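Local coordinates for protein thioredoxin peroxidase 2 (Plasmodium falciparum, PDB 2C0D) that probably reduces hydrogen peroxide and organic hydroperoxides to water and alcohols in the mitochondrion, as a thioredoxin-dependent peroxidase of the typical two-cysteine peroxiredoxin class, at residues Ile182-Val185 and Asp186-Gly189; Thr162-Asp165 and Leu166-Arg170; Val125-Ile128 and Asn129-Ser133; Pro65-Tyr68 and Thr69-Cys72. All blocks are in the same frame, centred on the assembly; numbering follows the deposited sequence. Where two conformers were deposited one is given.

Contact 1 of 4, residues Ile182-Val185 and Asp186-Gly189; sequences IIHV and DTSG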
ATOM      1  N   ILE B 182       8.725  -3.089   9.777  1.00  9.65           N
ATOM      2  CA  ILE B 182       8.249  -2.123  10.770  1.00  9.86           C
ATOM      3  C   ILE B 182       8.797  -2.450  12.164  1.00  9.71           C
ATOM      4  O   ILE B 182       9.276  -1.556  12.878  1.00  8.75           O
ATOM      5  CB  ILE B 182       6.706  -2.051  10.783  1.00  9.41           C
ATOM      6  CG1 ILE B 182       6.219  -1.466   9.435  1.00 10.20           C
ATOM      7  CG2 ILE B 182       6.191  -1.235  12.050  1.00 10.12           C
ATOM      8  CD1 ILE B 182       4.706  -1.731   9.130  1.00 10.79           C
ATOM      9  N   ILE B 183       8.757  -3.734  12.523  1.00  9.88           N
ATOM     10  CA  ILE B 183       9.341  -4.173  13.794  1.00 11.39           C
ATOM     11  C   ILE B 183      10.843  -3.810  13.858  1.00 12.15           C
ATOM     12  O   ILE B 183      11.334  -3.319  14.886  1.00 12.39           O
ATOM     13  CB  ILE B 183       9.048  -5.659  14.060  1.00 11.91           C
ATOM     14  CG1 ILE B 183       7.545  -5.819  14.308  1.00 11.90           C
ATOM     15  CG2 ILE B 183       9.882  -6.190  15.260  1.00 13.17           C
ATOM     16  CD1 ILE B 183       7.085  -7.330  14.314  1.00 11.53           C
ATOM     17  N   HIS B 184      11.544  -4.033  12.765  1.00 13.16           N
ATOM     18  CA  HIS B 184      12.972  -3.663  12.687  1.00 14.78           C
ATOM     19  C   HIS B 184      13.229  -2.185  12.951  1.00 15.14           C
ATOM     20  O   HIS B 184      14.172  -1.836  13.710  1.00 14.82           O
ATOM     21  CB  HIS B 184      13.619  -4.110  11.369  1.00 16.14           C
ATOM     22  CG  HIS B 184      15.067  -3.750  11.292  1.00 18.99           C
ATOM     23  ND1 HIS B 184      15.999  -4.282  12.153  1.00 23.61           N
ATOM     24  CD2 HIS B 184      15.729  -2.851  10.522  1.00 22.65           C
ATOM     25  CE1 HIS B 184      17.187  -3.756  11.893  1.00 23.73           C
ATOM     26  NE2 HIS B 184      17.047  -2.873  10.920  1.00 22.48           N
ATOM     27  N   VAL B 185      12.428  -1.308  12.331  1.00 13.77           N
ATOM     28  CA  VAL B 185      12.527   0.133  12.569  1.00 14.77           C
ATOM     29  C   VAL B 185      12.317   0.409  14.054  1.00 15.11           C
ATOM     30  O   VAL B 185      13.065   1.187  14.667  1.00 13.99           O
ATOM     31  CB  VAL B 185      11.453   0.925  11.741  1.00 14.62           C
ATOM     32  CG1 VAL B 185      11.385   2.394  12.169  1.00 17.70           C
ATOM     33  CG2 VAL B 185      11.799   0.820  10.275  1.00 16.13           C
ATOM     34  N   ASP B 186      11.308  -0.249  14.642  1.00 13.69           N
ATOM     35  CA  ASP B 186      10.975   0.006  16.046  1.00 15.33           C
ATOM     36  C   ASP B 186      12.090  -0.412  16.998  1.00 16.98           C
ATOM     37  O   ASP B 186      12.285   0.215  18.047  1.00 17.70           O
ATOM     38  CB  ASP B 186       9.678  -0.706  16.410  1.00 13.97           C
ATOM     39  CG  ASP B 186       8.456  -0.024  15.820  1.00 16.81           C
ATOM     40  OD1 ASP B 186       8.614   1.077  15.240  1.00 16.57           O
ATOM     41  OD2 ASP B 186       7.345  -0.590  15.944  1.00 17.18           O
ATOM     42  N   THR B 187      12.833  -1.443  16.627  1.00 18.11           N
ATOM     43  CA  THR B 187      13.870  -1.962  17.531  1.00 20.48           C
ATOM     44  C   THR B 187      15.253  -1.354  17.270  1.00 21.53           C
ATOM     45  O   THR B 187      16.054  -1.230  18.197  1.00 21.97           O
ATOM     46  CB  THR B 187      13.888  -3.509  17.556  1.00 20.87           C
ATOM     47  OG1 THR B 187      14.192  -4.033  16.262  1.00 24.31           O
ATOM     48  CG2 THR B 187      12.528  -4.049  17.955  1.00 21.81           C
ATOM     49  N   SER B 188      15.514  -0.916  16.041  1.00 21.40           N
ATOM     50  CA  SER B 188      16.869  -0.438  15.660  1.00 21.81           C
ATOM     51  C   SER B 188      16.959   1.053  15.319  1.00 22.13           C
ATOM     52  O   SER B 188      18.057   1.638  15.315  1.00 23.28           O
ATOM     53  CB  SER B 188      17.368  -1.246  14.474  1.00 21.93           C
ATOM     54  OG  SER B 188      16.675  -0.860  13.292  1.00 21.08           O
ATOM     55  N   GLY B 189      15.823   1.671  14.995  1.00 21.06           N
ATOM     56  CA  GLY B 189      15.817   3.046  14.527  1.00 21.53           C
ATOM     57  C   GLY B 189      16.465   3.292  13.156  1.00 22.32           C
ATOM     58  O   GLY B 189      16.632   4.443  12.774  1.00 23.43           O
TER

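Contact 2 of 4, residues Thr162-Asp165 and Leu166-Arg170; sequences TVND and LPIGR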
ATOM      1  N   THR B 162      -2.068  -0.075   2.405  1.00 10.03           N
ATOM      2  CA  THR B 162      -2.116  -0.538   1.002  1.00 10.91           C
ATOM      3  C   THR B 162      -3.593  -0.701   0.644  1.00 10.78           C
ATOM      4  O   THR B 162      -4.370  -1.256   1.451  1.00 10.97           O
ATOM      5  CB  THR B 162      -1.406  -1.891   0.735  1.00 13.10           C
ATOM      6  OG1 THR B 162       0.029  -1.783   0.935  1.00 15.34           O
ATOM      7  CG2 THR B 162      -1.601  -2.301  -0.736  1.00 13.40           C
ATOM      8  N   VAL B 163      -3.980  -0.214  -0.524  1.00  9.23           N
ATOM      9  CA  VAL B 163      -5.323  -0.507  -1.054  1.00  8.21           C
ATOM     10  C   VAL B 163      -5.127  -1.224  -2.385  1.00  9.51           C
ATOM     11  O   VAL B 163      -4.636  -0.630  -3.374  1.00  8.27           O
ATOM     12  CB  VAL B 163      -6.228   0.705  -1.173  1.00  8.81           C
ATOM     13  CG1 VAL B 163      -7.649   0.282  -1.634  1.00  9.46           C
ATOM     14  CG2 VAL B 163      -6.278   1.548   0.153  1.00  9.65           C
ATOM     15  N   ASN B 164      -5.425  -2.519  -2.384  1.00 10.00           N
ATOM     16  CA  ASN B 164      -5.277  -3.367  -3.579  1.00 11.08           C
ATOM     17  C   ASN B 164      -6.430  -3.132  -4.534  1.00 12.03           C
ATOM     18  O   ASN B 164      -7.508  -2.719  -4.127  1.00 12.03           O
ATOM     19  CB  ASN B 164      -5.321  -4.835  -3.164  1.00 12.78           C
ATOM     20  CG  ASN B 164      -3.994  -5.524  -3.269  1.00 17.36           C
ATOM     21  OD1 ASN B 164      -2.944  -4.921  -3.080  1.00 21.01           O
ATOM     22  ND2 ASN B 164      -4.031  -6.832  -3.545  1.00 16.84           N
ATOM     23  N   ASP B 165      -6.209  -3.425  -5.815  1.00 13.08           N
ATOM     24  CA  ASP B 165      -7.280  -3.497  -6.785  1.00 14.01           C
ATOM     25  C   ASP B 165      -8.377  -4.440  -6.224  1.00 14.92           C
ATOM     26  O   ASP B 165      -8.063  -5.494  -5.703  1.00 13.26           O
ATOM     27  CB  ASP B 165      -6.668  -4.087  -8.057  1.00 14.73           C
ATOM     28  CG  ASP B 165      -7.472  -3.818  -9.297  1.00 19.10           C
ATOM     29  OD1 ASP B 165      -8.237  -2.823  -9.349  1.00 22.22           O
ATOM     30  OD2 ASP B 165      -7.296  -4.627 -10.242  1.00 24.52           O
ATOM     31  N   LEU B 166      -9.651  -4.060  -6.345  1.00 15.09           N
ATOM     32  CA  LEU B 166     -10.717  -4.867  -5.780  1.00 16.54           C
ATOM     33  C   LEU B 166     -10.717  -6.366  -6.143  1.00 16.36           C
ATOM     34  O   LEU B 166     -10.991  -7.192  -5.276  1.00 17.56           O
ATOM     35  CB  LEU B 166     -12.069  -4.230  -6.107  1.00 17.72           C
ATOM     36  CG  LEU B 166     -13.241  -4.299  -5.142  1.00 19.62           C
ATOM     37  CD1 LEU B 166     -12.851  -4.336  -3.659  1.00 18.86           C
ATOM     38  CD2 LEU B 166     -14.187  -3.128  -5.475  1.00 21.63           C
ATOM     39  N   PRO B 167     -10.445  -6.731  -7.412  1.00 16.63           N
ATOM     40  CA  PRO B 167     -10.355  -8.171  -7.750  1.00 17.49           C
ATOM     41  C   PRO B 167      -9.139  -8.959  -7.253  1.00 18.07           C
ATOM     42  O   PRO B 167      -9.096 -10.183  -7.421  1.00 20.15           O
ATOM     43  CB  PRO B 167     -10.361  -8.184  -9.289  1.00 17.74           C
ATOM     44  CG  PRO B 167     -10.562  -6.808  -9.728  1.00 18.18           C
ATOM     45  CD  PRO B 167     -10.331  -5.870  -8.602  1.00 16.88           C
ATOM     46  N   ILE B 168      -8.176  -8.301  -6.607  1.00 16.77           N
ATOM     47  CA  ILE B 168      -6.913  -8.978  -6.307  1.00 15.88           C
ATOM     48  C   ILE B 168      -6.724  -9.210  -4.815  1.00 15.70           C
ATOM     49  O   ILE B 168      -6.625  -8.243  -4.054  1.00 16.26           O
ATOM     50  CB  ILE B 168      -5.717  -8.145  -6.862  1.00 15.93           C
ATOM     51  CG1 ILE B 168      -5.943  -7.830  -8.346  1.00 17.71           C
ATOM     52  CG2 ILE B 168      -4.367  -8.864  -6.602  1.00 16.31           C
ATOM     53  CD1 ILE B 168      -4.843  -7.025  -9.033  1.00 16.48           C
ATOM     54  N   GLY B 169      -6.635 -10.488  -4.410  1.00 15.15           N
ATOM     55  CA  GLY B 169      -6.399 -10.871  -3.016  1.00 14.71           C
ATOM     56  C   GLY B 169      -5.010 -10.487  -2.491  1.00 15.05           C
ATOM     57  O   GLY B 169      -4.074 -10.250  -3.276  1.00 15.08           O
ATOM     58  N   ARG B 170      -4.876 -10.401  -1.178  1.00 14.32           N
ATOM     59  CA  ARG B 170      -3.616  -9.957  -0.565  1.00 14.75           C
ATOM     60  C   ARG B 170      -2.681 -11.155  -0.389  1.00 15.25           C
ATOM     61  O   ARG B 170      -3.160 -12.287  -0.217  1.00 16.00           O
ATOM     62  CB  ARG B 170      -3.887  -9.199   0.754  1.00 14.26           C
ATOM     63  CG  ARG B 170      -4.505  -7.781   0.521  1.00 16.39           C
ATOM     64  CD  ARG B 170      -6.078  -7.833   0.582  1.00 15.56           C
ATOM     65  NE  ARG B 170      -6.470  -6.763   1.462  1.00 26.50           N
ATOM     66  CZ  ARG B 170      -7.579  -6.723   2.136  1.00 24.17           C
ATOM     67  NH1 ARG B 170      -8.494  -7.692   2.027  1.00 15.42           N
ATOM     68  NH2 ARG B 170      -7.761  -5.680   2.912  1.00 32.34           N
TER
HETATM   69  O   HOH W   1      -4.545  -4.400   0.778  1.00 14.06           O
HETATM   70  O   HOH W   2      -1.698  -8.741  -3.654  1.00 43.02           O
HETATM   71  O   HOH W   3     -10.235  -1.723  -7.896  1.00 31.62           O

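Contact 3 of 4, residues Val125-Ile128 and Asn129-Ser133; sequences VSDI and NKDIS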
ATOM      1  N   VAL B 125     -14.603  -8.077  12.463  1.00  6.32           N
ATOM      2  CA  VAL B 125     -15.261  -6.909  13.033  1.00  5.81           C
ATOM      3  C   VAL B 125     -16.353  -6.446  12.101  1.00  6.63           C
ATOM      4  O   VAL B 125     -16.160  -6.327  10.881  1.00  7.10           O
ATOM      5  CB  VAL B 125     -14.256  -5.740  13.146  1.00  6.06           C
ATOM      6  CG1 VAL B 125     -14.933  -4.478  13.746  1.00  6.77           C
ATOM      7  CG2 VAL B 125     -13.101  -6.179  14.008  1.00  7.05           C
ATOM      8  N   SER B 126     -17.495  -6.109  12.706  1.00  6.06           N
ATOM      9  CA  SER B 126     -18.631  -5.598  11.936  0.50  6.59           C
ATOM     10  C   SER B 126     -18.704  -4.069  11.912  1.00  7.19           C
ATOM     11  O   SER B 126     -19.104  -3.424  12.915  1.00  8.70           O
ATOM     12  CB  SER B 126     -19.919  -6.196  12.494  0.50  6.21           C
ATOM     13  OG  SER B 126     -20.074  -7.497  11.974  0.50  6.08           O
ATOM     14  N   ASP B 127     -18.340  -3.485  10.764  1.00  6.30           N
ATOM     15  CA  ASP B 127     -18.390  -2.012  10.568  1.00  6.41           C
ATOM     16  C   ASP B 127     -19.812  -1.601  10.086  1.00  7.30           C
ATOM     17  O   ASP B 127     -19.992  -1.056   8.994  1.00  7.43           O
ATOM     18  CB  ASP B 127     -17.315  -1.579   9.556  1.00  6.61           C
ATOM     19  CG  ASP B 127     -17.277  -0.063   9.325  1.00  7.80           C
ATOM     20  OD1 ASP B 127     -17.710   0.716  10.215  1.00  9.41           O
ATOM     21  OD2 ASP B 127     -16.722   0.346   8.274  1.00  8.97           O
ATOM     22  N   ILE B 128     -20.823  -1.883  10.927  1.00  9.62           N
ATOM     23  CA  ILE B 128     -22.200  -1.809  10.431  1.00 10.09           C
ATOM     24  C   ILE B 128     -22.665  -0.391  10.207  1.00  8.37           C
ATOM     25  O   ILE B 128     -23.569  -0.191   9.387  1.00  9.86           O
ATOM     26  CB  ILE B 128     -23.254  -2.535  11.284  1.00 11.75           C
ATOM     27  CG1 ILE B 128     -23.133  -2.089  12.743  1.00 14.32           C
ATOM     28  CG2 ILE B 128     -23.291  -4.067  10.936  1.00 17.22           C
ATOM     29  CD1 ILE B 128     -24.388  -2.439  13.495  1.00 21.80           C
ATOM     30  N   ASN B 129     -21.999   0.593  10.831  1.00  7.42           N
ATOM     31  CA  ASN B 129     -22.361   1.997  10.560  1.00  7.62           C
ATOM     32  C   ASN B 129     -21.448   2.686   9.510  1.00  6.85           C
ATOM     33  O   ASN B 129     -21.635   3.874   9.208  1.00  8.38           O
ATOM     34  CB  ASN B 129     -22.350   2.802  11.859  1.00  7.65           C
ATOM     35  CG  ASN B 129     -23.337   2.272  12.882  1.00 10.71           C
ATOM     36  OD1 ASN B 129     -24.406   1.752  12.536  1.00  8.30           O
ATOM     37  ND2 ASN B 129     -22.968   2.390  14.176  1.00 15.28           N
ATOM     38  N   LYS B 130     -20.476   1.926   8.994  1.00  6.73           N
ATOM     39  CA  LYS B 130     -19.537   2.330   7.914  1.00  7.53           C
ATOM     40  C   LYS B 130     -18.493   3.361   8.300  1.00  7.30           C
ATOM     41  O   LYS B 130     -17.678   3.734   7.443  1.00  9.04           O
ATOM     42  CB  LYS B 130     -20.268   2.794   6.626  1.00  7.90           C
ATOM     43  CG  LYS B 130     -21.352   1.787   6.175  1.00 12.04           C
ATOM     44  CD  LYS B 130     -21.950   2.197   4.857  1.00 18.47           C
ATOM     45  CE  LYS B 130     -23.086   1.255   4.475  1.00 23.48           C
ATOM     46  NZ  LYS B 130     -24.335   1.738   5.167  1.00 27.13           N
ATOM     47  N   ASP B 131     -18.485   3.795   9.560  1.00  7.42           N
ATOM     48  CA  ASP B 131     -17.531   4.842  10.017  1.00  8.29           C
ATOM     49  C   ASP B 131     -16.070   4.358  10.067  1.00  8.09           C
ATOM     50  O   ASP B 131     -15.136   5.169   9.908  1.00  8.61           O
ATOM     51  CB  ASP B 131     -17.944   5.436  11.369  1.00  9.42           C
ATOM     52  CG  ASP B 131     -17.960   4.409  12.470  1.00 12.27           C
ATOM     53  OD1 ASP B 131     -18.948   3.634  12.513  1.00 13.34           O
ATOM     54  OD2 ASP B 131     -17.004   4.360  13.314  1.00 13.70           O
ATOM     55  N   ILE B 132     -15.855   3.055  10.261  1.00  6.42           N
ATOM     56  CA  ILE B 132     -14.485   2.569  10.323  1.00  5.94           C
ATOM     57  C   ILE B 132     -13.928   2.640   8.914  1.00  4.67           C
ATOM     58  O   ILE B 132     -12.854   3.230   8.681  1.00  5.44           O
ATOM     59  CB  ILE B 132     -14.394   1.145  10.871  1.00  5.07           C
ATOM     60  CG1 ILE B 132     -15.015   1.059  12.304  1.00  6.60           C
ATOM     61  CG2 ILE B 132     -12.895   0.700  10.908  1.00  7.47           C
ATOM     62  CD1 ILE B 132     -15.096  -0.394  12.771  1.00  8.01           C
ATOM     63  N   SER B 133     -14.645   2.040   7.964  1.00  5.00           N
ATOM     64  CA  SER B 133     -14.179   2.104   6.552  1.00  6.43           C
ATOM     65  C   SER B 133     -14.057   3.548   6.083  1.00  7.14           C
ATOM     66  O   SER B 133     -13.094   3.886   5.383  1.00  7.99           O
ATOM     67  CB  SER B 133     -15.079   1.294   5.596  1.00  5.41           C
ATOM     68  OG  SER B 133     -15.122  -0.063   6.033  1.00  9.06           O
TER
HETATM   69  O   HOH W   4     -19.389   0.877  12.271  1.00  9.92           O
HETATM   70  O   HOH W   5     -25.304   0.847   7.629  1.00 14.33           O

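Contact 4 of 4, residues Pro65-Tyr68 and Thr69-Cys72; sequences PLNY and TFVC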
ATOM      1  N   PRO B  65     -14.637  -6.673   1.000  1.00  7.73           N
ATOM      2  CA  PRO B  65     -16.050  -6.729   0.605  1.00  7.22           C
ATOM      3  C   PRO B  65     -16.622  -8.156   0.716  1.00  7.44           C
ATOM      4  O   PRO B  65     -15.886  -9.138   0.545  1.00  7.55           O
ATOM      5  CB  PRO B  65     -15.985  -6.304  -0.884  1.00  6.77           C
ATOM      6  CG  PRO B  65     -14.717  -6.960  -1.372  1.00  9.04           C
ATOM      7  CD  PRO B  65     -13.736  -6.730  -0.179  1.00  7.38           C
ATOM      8  N   LEU B  66     -17.922  -8.242   1.031  1.00  7.72           N
ATOM      9  CA  LEU B  66     -18.643  -9.515   1.023  1.00  9.37           C
ATOM     10  C   LEU B  66     -19.707  -9.631  -0.087  1.00  9.41           C
ATOM     11  O   LEU B  66     -20.403 -10.638  -0.146  1.00 11.14           O
ATOM     12  CB  LEU B  66     -19.310  -9.778   2.376  1.00 10.15           C
ATOM     13  CG  LEU B  66     -18.386 -10.139   3.542  1.00 13.48           C
ATOM     14  CD1 LEU B  66     -19.219 -10.586   4.779  1.00 15.28           C
ATOM     15  CD2 LEU B  66     -17.369 -11.201   3.194  1.00 18.12           C
ATOM     16  N   ASN B  67     -19.786  -8.662  -0.989  1.00  8.41           N
ATOM     17  CA  ASN B  67     -20.740  -8.809  -2.109  1.00  9.17           C
ATOM     18  C   ASN B  67     -20.294  -9.958  -3.021  1.00  9.48           C
ATOM     19  O   ASN B  67     -19.098 -10.277  -3.088  1.00  8.65           O
ATOM     20  CB  ASN B  67     -20.932  -7.511  -2.871  1.00  9.97           C
ATOM     21  CG  ASN B  67     -19.634  -6.892  -3.267  1.00 13.28           C
ATOM     22  OD1 ASN B  67     -19.020  -7.313  -4.240  1.00 17.14           O
ATOM     23  ND2 ASN B  67     -19.203  -5.870  -2.522  1.00 14.47           N
ATOM     24  N   TYR B  68     -21.231 -10.613  -3.688  1.00  9.01           N
ATOM     25  CA  TYR B  68     -20.843 -11.767  -4.515  1.00 12.20           C
ATOM     26  C   TYR B  68     -19.852 -11.446  -5.627  1.00 11.57           C
ATOM     27  O   TYR B  68     -19.050 -12.307  -5.997  1.00 12.92           O
ATOM     28  CB  TYR B  68     -22.055 -12.469  -5.112  1.00 13.09           C
ATOM     29  CG  TYR B  68     -22.934 -13.156  -4.083  1.00 15.69           C
ATOM     30  CD1 TYR B  68     -22.392 -13.753  -2.946  1.00 17.40           C
ATOM     31  CD2 TYR B  68     -24.316 -13.246  -4.288  1.00 20.13           C
ATOM     32  CE1 TYR B  68     -23.197 -14.370  -1.999  1.00 19.70           C
ATOM     33  CE2 TYR B  68     -25.142 -13.898  -3.360  1.00 21.82           C
ATOM     34  CZ  TYR B  68     -24.568 -14.448  -2.218  1.00 18.48           C
ATOM     35  OH  TYR B  68     -25.355 -15.081  -1.272  1.00 21.40           O
ATOM     36  N   THR B  69     -19.915 -10.241  -6.172  1.00 11.86           N
ATOM     37  CA  THR B  69     -18.998  -9.890  -7.258  1.00 12.96           C
ATOM     38  C   THR B  69     -17.545  -9.982  -6.795  1.00 13.61           C
ATOM     39  O   THR B  69     -16.702 -10.567  -7.516  1.00 14.39           O
ATOM     40  CB  THR B  69     -19.283  -8.513  -7.847  1.00 13.68           C
ATOM     41  OG1 THR B  69     -20.623  -8.515  -8.355  1.00 15.28           O
ATOM     42  CG2 THR B  69     -18.332  -8.232  -9.028  1.00 14.20           C
ATOM     43  N   PHE B  70     -17.256  -9.425  -5.616  1.00 12.49           N
ATOM     44  CA  PHE B  70     -15.854  -9.257  -5.184  1.00 11.87           C
ATOM     45  C   PHE B  70     -15.378 -10.075  -3.977  1.00 12.10           C
ATOM     46  O   PHE B  70     -14.195  -9.986  -3.585  1.00 11.64           O
ATOM     47  CB  PHE B  70     -15.579  -7.774  -4.937  1.00 12.64           C
ATOM     48  CG  PHE B  70     -15.649  -6.936  -6.174  1.00 14.29           C
ATOM     49  CD1 PHE B  70     -14.691  -7.084  -7.194  1.00 16.38           C
ATOM     50  CD2 PHE B  70     -16.667  -6.026  -6.343  1.00 15.16           C
ATOM     51  CE1 PHE B  70     -14.753  -6.305  -8.351  1.00 17.30           C
ATOM     52  CE2 PHE B  70     -16.731  -5.226  -7.513  1.00 17.42           C
ATOM     53  CZ  PHE B  70     -15.767  -5.378  -8.504  1.00 15.92           C
ATOM     54  N   VAL B  71     -16.263 -10.881  -3.386  1.00 10.67           N
ATOM     55  CA  VAL B  71     -15.874 -11.665  -2.220  1.00 11.60           C
ATOM     56  C   VAL B  71     -14.722 -12.651  -2.538  1.00 12.75           C
ATOM     57  O   VAL B  71     -14.713 -13.292  -3.603  1.00 12.84           O
ATOM     58  CB  VAL B  71     -17.083 -12.426  -1.614  1.00 11.06           C
ATOM     59  CG1 VAL B  71     -17.689 -13.446  -2.674  1.00 10.83           C
ATOM     60  CG2 VAL B  71     -16.701 -13.076  -0.285  1.00 12.23           C
ATOM     61  N   CYS B  72     -13.766 -12.743  -1.611  1.00 13.30           N
ATOM     62  CA  CYS B  72     -12.528 -13.514  -1.816  1.00 13.61           C
ATOM     63  C   CYS B  72     -12.201 -14.321  -0.546  1.00 12.68           C
ATOM     64  O   CYS B  72     -11.417 -13.897   0.316  1.00 11.72           O
ATOM     65  CB  CYS B  72     -11.420 -12.552  -2.220  1.00 14.47           C
ATOM     66  SG  CYS B  72      -9.832 -13.362  -2.411  1.00 19.40           S
TER
HETATM   67  O   HOH W   6     -13.521 -10.484   0.082  1.00  9.98           O
HETATM   68  O   HOH W   7     -15.982 -13.406  -6.026  1.00 26.98           O

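Contact 1 of 4, residues Ile182-Val185 and Asp186-Gly189
H184 and S188 meet one turn apart at the end of a helix, and the serine serves both the backbone and the ring. S188 OG donates to H184 O at 2.7 Å from above the carbonyl plane, while S188 N reaches the same oxygen at 2.8 Å, so two bonds grip one carbonyl. With OG lying between its own N and carbonyl carbon (chi1 73°), the hydroxyl turns back onto the helix, and S188 CB comes over a face of the H184 ring, 4.0 Å from its centroid, a CH-pi contact. Serine suits a helix end because its short hydroxyl can supplement backbone bonding; its OG also pairs with E190 N. The imidazole has a partner of its own in E190, whose OE2 bonds H184 NE2.

Earlier in the turn, D186 N to I182 O (3.0 Å) and T187 N to I183 O (3.0 Å) are ordinary helical bonds. The D186 carboxylate lies alongside I182 and is satisfied by a salt bridge to R159 and a hydrogen bond from Y58. I182 and V185, apolar and branched, pack on I168 of the second subunit. Lastly, G189 N donates to V185 O at 2.8 Å, and G189 then leaves helical geometry with positive phi, a conformation glycine adopts readily. It is thus a C' glycine ending helix 172-188, here at the subunit interface.

Contact 2 of 4, residues Thr162-Asp165 and Leu166-Arg170
N164 reaches around the loop to I168 with its amide: ND2 donates to I168 O at 3.0 Å along a nearly straight line, N-H...O 177°. The oxygen lies in the plane of the N164 amide, yet the donor stands above the I168 carbonyl plane. Asparagine suits a place just before a turn, since its short amide can bond the backbone that follows.

The close packing is around D165. A type I turn from D165 to I168, with L166 and P167 as its two central residues, is closed by I168 N to D165 O at 3.0 Å. The D165 side chain crosses both partners obliquely: CG lies 3.6 Å from P167 CD, and CB lies 3.6 Å from I168 CD1. Extending CG away from the backbone N (chi1 -160°) sets the carboxylate beside the proline ring, and a water links D165 OD1 to L166 N. L166 turns its apolar side chain to P65, F70 and F144.

The looser part is bridged by water. One water accepts from N164 ND2 at 3.0 Å and donates to G169 O, and another joins T162 O to R170 NE. R170 itself is salt-bridged to E75. The D165 carboxylate, besides its water, pairs through OD2 with R159 of the second subunit; the charge of the aspartate, held beside apolar groups, is thus probably balanced by the arginine across the dimer interface.

Contact 3 of 4, residues Val125-Ile128 and Asn129-Ser133
D127 and S133 are joined by two hydrogen bonds that end on one carboxylate oxygen. S133 N reaches D127 OD2 at 2.7 Å from above the carboxylate plane, and S133 OG reaches it at 2.8 Å nearly along the C-O axis. The other oxygen, OD1, accepts I132 N at 3.0 Å on its syn side, 32° out of plane. These three bonds fix the rotation of the carboxylate, and CG stands opposite the backbone N (chi1 -179°), which carries the group forward to the first turn of the helix. The backbone adds K130 N to D127 O at 3.0 Å, closing a type I turn from D127 to K130.

The motif is a strand-to-helix connection: strand 123-126 ends, D127 forms the centre of an inverse gamma turn, and helix 131-135 begins after K130, its N-cap residue. Aspartate fits here, for a negative side chain accepts first-turn N-H groups that have no carbonyl earlier in the helix, and the charge is probably eased by the helix end.

Water mediates next. One molecule donates to both aspartates, D127 and D131, and accepts from N129 N. The like charges it joins are close, D127 OD1 lying 3.9 Å from D131 OD1; D131 OD2 has Y32 as its partner. Another water links I128 O with K130 NZ.

The I132 and D127 side chains run antiparallel to one another, and I132 packs against the carboxylate, its CB 3.4 Å from D127 OD1. The apolar pair is I132 CD1 with V125 CG1, at 4.2 Å. Both branched side chains also pack on A36 of strand 35-39, and I132 reaches F63.

Contact 4 of 4, residues Pro65-Tyr68 and Thr69-Cys72
N67 holds F70 through both of its oxygens. The side-chain OD1 accepts F70 N at 3.1 Å, the donor tilted 27° from the carbonyl plane, and it also lies at the edge of the phenyl ring, 3.4 Å from F70 CD2. The two side chains run side by side with amide and ring planes 85° apart. A chi1 of 51° tucks the N67 amide back over its own backbone and brings OD1 to the N-H of F70, as an asparagine can in a tight turn. The backbone N67 O takes V71 N at 2.9 Å, almost head-on to the carbonyl, and a weak bond from F70 N.

Around this polar centre lie apolar contacts. The P65 ring crosses F70 at about a right angle, CG to F70 CB 3.8 Å, and L66 CD2 meets V71 CG2 at 4.0 Å; proline and valine offer rigid, compact apolar surfaces to F70 and L66. T69 CG2 lies over the F70 ring face.

Farther out, a water links P65 O to C72 N, the latter at 2.8 Å, so the backbone at C72, the predicted peroxidatic cysteine, is tied to the start of the loop. Here C72 SG is in a disulfide with C192 of the second subunit. The loop leads from strand 58-63 to helix 73-81, with P65 against F144 and R147 of strand 144-152, and L66 and V71 against W107 of helix 101-109.

From the N terminus, contact 4 comes first, closing the loop between strand 58-63 and helix 73-81. Contact 3 follows, turning strand 123-126 into helix 131-135. Contact 2 then closes the loop leaving strand 158-164, and contact 1 ends helix 172-188, the next helix along. All four are in series; none nests within or crosses another. Contacts 2 and 4 touch: L166 CG lies 3.7 Å from F70 CG, and G169 CA is 4.3 Å from C72 SG, so two loops meet beside the predicted catalytic cysteine. Contacts 2 and 3 reach one sheet, while contacts 1, 2 and 4 all touch the second subunit.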